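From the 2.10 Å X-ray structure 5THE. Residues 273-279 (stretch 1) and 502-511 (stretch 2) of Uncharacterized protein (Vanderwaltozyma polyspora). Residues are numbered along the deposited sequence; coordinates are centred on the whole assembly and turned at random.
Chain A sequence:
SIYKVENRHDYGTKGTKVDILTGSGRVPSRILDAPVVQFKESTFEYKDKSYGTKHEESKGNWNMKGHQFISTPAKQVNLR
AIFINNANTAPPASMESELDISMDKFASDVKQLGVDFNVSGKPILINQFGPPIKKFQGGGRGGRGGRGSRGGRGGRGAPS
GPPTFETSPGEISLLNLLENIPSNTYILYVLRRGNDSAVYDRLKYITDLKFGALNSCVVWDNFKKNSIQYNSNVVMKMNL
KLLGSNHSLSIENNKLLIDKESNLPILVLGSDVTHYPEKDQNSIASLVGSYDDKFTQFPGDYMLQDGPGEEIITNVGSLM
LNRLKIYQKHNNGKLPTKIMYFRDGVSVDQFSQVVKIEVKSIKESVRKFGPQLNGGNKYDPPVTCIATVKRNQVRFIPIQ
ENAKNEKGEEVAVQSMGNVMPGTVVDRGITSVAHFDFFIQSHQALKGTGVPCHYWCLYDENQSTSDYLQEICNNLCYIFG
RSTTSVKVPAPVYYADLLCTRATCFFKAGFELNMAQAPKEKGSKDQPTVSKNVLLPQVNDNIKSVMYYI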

# COMPACT_ATOMS: atom_id res chain seq x y z
N VAL A 273 12.61 -1.76 -0.61
CA VAL A 273 13.54 -2.87 -0.47
C VAL A 273 13.50 -3.31 0.98
O VAL A 273 13.48 -2.48 1.89
CB VAL A 273 14.98 -2.48 -0.86
CG1 VAL A 273 15.88 -3.71 -0.86
CG2 VAL A 273 14.98 -1.85 -2.21
N THR A 274 13.48 -4.62 1.21
CA THR A 274 13.64 -5.16 2.55
C THR A 274 14.82 -6.10 2.55
O THR A 274 15.14 -6.74 1.54
CB THR A 274 12.40 -5.90 3.02
OG1 THR A 274 12.05 -6.90 2.04
CG2 THR A 274 11.25 -4.92 3.20
N HIS A 275 15.47 -6.21 3.70
CA HIS A 275 16.75 -6.90 3.78
C HIS A 275 16.63 -8.13 4.66
O HIS A 275 15.79 -8.20 5.56
CB HIS A 275 17.82 -5.98 4.32
CG HIS A 275 17.97 -4.73 3.52
ND1 HIS A 275 18.48 -4.73 2.24
CD2 HIS A 275 17.65 -3.44 3.80
CE1 HIS A 275 18.48 -3.49 1.77
NE2 HIS A 275 17.98 -2.69 2.70
N TYR A 276 17.50 -9.10 4.37
CA TYR A 276 17.65 -10.32 5.16
C TYR A 276 16.31 -10.98 5.48
O TYR A 276 15.91 -11.05 6.65
CB TYR A 276 18.44 -10.02 6.42
CG TYR A 276 19.78 -9.37 6.11
CD1 TYR A 276 20.76 -10.07 5.40
CD2 TYR A 276 20.04 -8.05 6.47
CE1 TYR A 276 21.97 -9.48 5.09
CE2 TYR A 276 21.26 -7.46 6.16
CZ TYR A 276 22.22 -8.18 5.47
OH TYR A 276 23.43 -7.59 5.15
N PRO A 277 15.58 -11.46 4.47
CA PRO A 277 14.36 -12.22 4.77
C PRO A 277 14.64 -13.46 5.59
O PRO A 277 13.79 -13.90 6.38
CB PRO A 277 13.80 -12.55 3.38
CG PRO A 277 14.99 -12.49 2.46
CD PRO A 277 15.87 -11.41 3.03
N GLU A 278 15.81 -14.05 5.40
CA GLU A 278 16.45 -14.96 6.33
C GLU A 278 17.88 -14.47 6.51
O GLU A 278 18.32 -13.52 5.85
CB GLU A 278 16.42 -16.41 5.83
CG GLU A 278 15.02 -16.98 5.65
CD GLU A 278 14.36 -17.28 6.97
OE1 GLU A 278 15.03 -17.15 8.01
OE2 GLU A 278 13.17 -17.66 6.97
N LYS A 279 18.63 -15.11 7.41
CA LYS A 279 19.96 -14.61 7.73
C LYS A 279 20.87 -14.75 6.52
O LYS A 279 20.89 -15.79 5.85
CB LYS A 279 20.54 -15.34 8.94
CG LYS A 279 21.59 -14.54 9.66
CD LYS A 279 22.94 -15.25 9.70
CE LYS A 279 22.96 -16.40 10.69
NZ LYS A 279 24.32 -17.03 10.79
N ALA A 502 6.34 -10.63 -0.31
CA ALA A 502 7.39 -11.36 -1.01
C ALA A 502 8.33 -12.05 -0.03
O ALA A 502 8.84 -13.14 -0.32
CB ALA A 502 8.16 -10.41 -1.92
N THR A 503 8.55 -11.44 1.14
CA THR A 503 9.34 -12.07 2.20
C THR A 503 8.65 -13.33 2.72
O THR A 503 9.30 -14.35 2.93
CB THR A 503 9.57 -11.06 3.32
OG1 THR A 503 10.26 -9.92 2.78
CG2 THR A 503 10.40 -11.66 4.44
N CYS A 504 7.32 -13.27 2.95
CA CYS A 504 6.56 -14.48 3.25
C CYS A 504 6.89 -15.60 2.27
O CYS A 504 7.14 -16.74 2.67
CB CYS A 504 5.06 -14.20 3.20
SG CYS A 504 4.47 -13.06 4.43
N PHE A 505 6.86 -15.29 0.97
CA PHE A 505 7.12 -16.31 -0.04
C PHE A 505 8.53 -16.85 0.10
O PHE A 505 8.75 -18.06 0.05
CB PHE A 505 6.92 -15.74 -1.45
CG PHE A 505 5.54 -15.23 -1.73
CD1 PHE A 505 4.44 -15.71 -1.04
CD2 PHE A 505 5.34 -14.25 -2.70
CE1 PHE A 505 3.16 -15.23 -1.31
CE2 PHE A 505 4.07 -13.77 -2.99
CZ PHE A 505 2.98 -14.27 -2.30
N PHE A 506 9.51 -15.95 0.27
CA PHE A 506 10.90 -16.38 0.42
C PHE A 506 11.05 -17.30 1.62
O PHE A 506 11.65 -18.39 1.53
CB PHE A 506 11.81 -15.16 0.56
CG PHE A 506 13.28 -15.50 0.68
CD1 PHE A 506 13.81 -15.93 1.89
CD2 PHE A 506 14.13 -15.35 -0.40
CE1 PHE A 506 15.15 -16.23 2.01
CE2 PHE A 506 15.47 -15.64 -0.28
CZ PHE A 506 15.98 -16.08 0.91
N LYS A 507 10.47 -16.90 2.75
CA LYS A 507 10.60 -17.64 4.00
C LYS A 507 9.88 -18.99 3.95
O LYS A 507 10.37 -19.97 4.52
CB LYS A 507 10.08 -16.79 5.16
CG LYS A 507 11.04 -15.69 5.60
CD LYS A 507 10.38 -14.71 6.57
CE LYS A 507 9.71 -15.41 7.73
NZ LYS A 507 10.69 -15.96 8.70
N ALA A 508 8.72 -19.05 3.30
CA ALA A 508 7.97 -20.30 3.28
C ALA A 508 8.68 -21.41 2.51
O ALA A 508 8.40 -22.59 2.73
CB ALA A 508 6.58 -20.09 2.68
N GLY A 509 9.59 -21.05 1.61
CA GLY A 509 10.27 -22.05 0.80
C GLY A 509 11.73 -22.20 1.16
O GLY A 509 12.44 -23.01 0.57
N PHE A 510 12.17 -21.42 2.14
CA PHE A 510 13.61 -21.27 2.38
C PHE A 510 14.22 -22.54 2.94
O PHE A 510 15.35 -22.89 2.58
CB PHE A 510 13.85 -20.11 3.32
CG PHE A 510 15.29 -19.94 3.70
CD1 PHE A 510 16.20 -19.43 2.79
CD2 PHE A 510 15.74 -20.28 4.97
CE1 PHE A 510 17.53 -19.25 3.14
CE2 PHE A 510 17.07 -20.10 5.34
CZ PHE A 510 17.96 -19.58 4.43
N GLU A 511 13.51 -23.21 3.84
CA GLU A 511 14.08 -24.41 4.46
C GLU A 511 14.41 -25.45 3.40
O GLU A 511 15.54 -25.97 3.36
CB GLU A 511 13.11 -24.96 5.52
CG GLU A 511 11.64 -25.08 5.08
CD GLU A 511 10.81 -23.81 5.31
OE1 GLU A 511 9.68 -23.94 5.85
OE2 GLU A 511 11.27 -22.71 4.94
O HOH W 1 13.25 -9.04 3.48
O HOH W 2 11.85 -19.76 7.01

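Stretch 1 leaves a strand at Thr-274 and runs on as a loop along one side of the helix formed by stretch 2. The helix meets it with Thr-503, Phe-506, Lys-507 and Phe-510, a spacing of three or four residues that brings these side chains onto the same side of the helix. The contact is modest, burying 358 Å² summed over both partners, and Pro-277 and Glu-278 supply most of the share that falls on stretch 1.

Val-273, in the strand, lies out of reach of the helix; the contact begins with Thr-274. Its CA-to-CB bond points toward the helix, and its chi1 of 53° (p) brings OG1 to 3.6 Å from OG1 of Thr-503. The two hydroxyls are linked through water 1, which lies 2.8 Å from Thr-274 OG1 and donates to Thr-503 OG1 at 3.2 Å. A small side chain carrying both a hydroxyl and a methyl suits this margin: Thr-503 uses OG1 for the water and turns its methyl to the proline further along.

His-275 and Tyr-276 both direct their CA-to-CB bonds away from the helix, and neither side chain touches it. The backbone of His-275 still takes a small part, since its O accepts a weak hydrogen bond from water 1 at 3.4 Å. Tyr-276 has a positive phi of 48°, and the chain then brings Pro-277 back toward the helix.

At Pro-277 the backbones draw closest, with its CA 5.6 Å from the CA of Thr-503. The compact, apolar ring fits such a close approach. Its CB packs against Thr-503 CG2 at 3.7 Å, while its CG sits over one face of the Phe-506 ring, 3.7 Å from the centroid of the ring atoms and only 12° off the ring normal. This is a CH-pi contact, in which a C-H group meets the electron-rich face of an aromatic ring. Phe-506, with chi1 at -179° (t), is buried and offers the proline a flat apolar surface.

Glu-278 has the largest area covered by the helix, 94 Å², and it engages both aromatic rings as well as the lysine. Its CG lies over a face of Phe-510, 3.6 Å from the ring centroid and 18° off the normal, in a second CH-pi contact; the same CG meets the edge of Phe-506, 3.7 Å from CE1. The aliphatic part of a glutamate can thus pack against phenylalanine while its carboxylate remains available for polar partners. OE2 forms a salt bridge with Lys-507 NZ at 3.5 Å, a distance at which the hydrogen bond is weak. Water 2 donates to Glu-278 OE2 at 2.5 Å and to Lys-507 O at 2.9 Å, tying the carboxylate to the helix backbone as well. Lysine suits this place, its CA-to-CB bond lying sideways to stretch 1, because a long chain can carry the ammonium round to the carboxylate; on the way its CG passes 3.2 Å from Glu-278 OE2 and 3.4 Å from Pro-277 O.

At Lys-279 the CA-to-CB bond points away from the helix, and the contact ends.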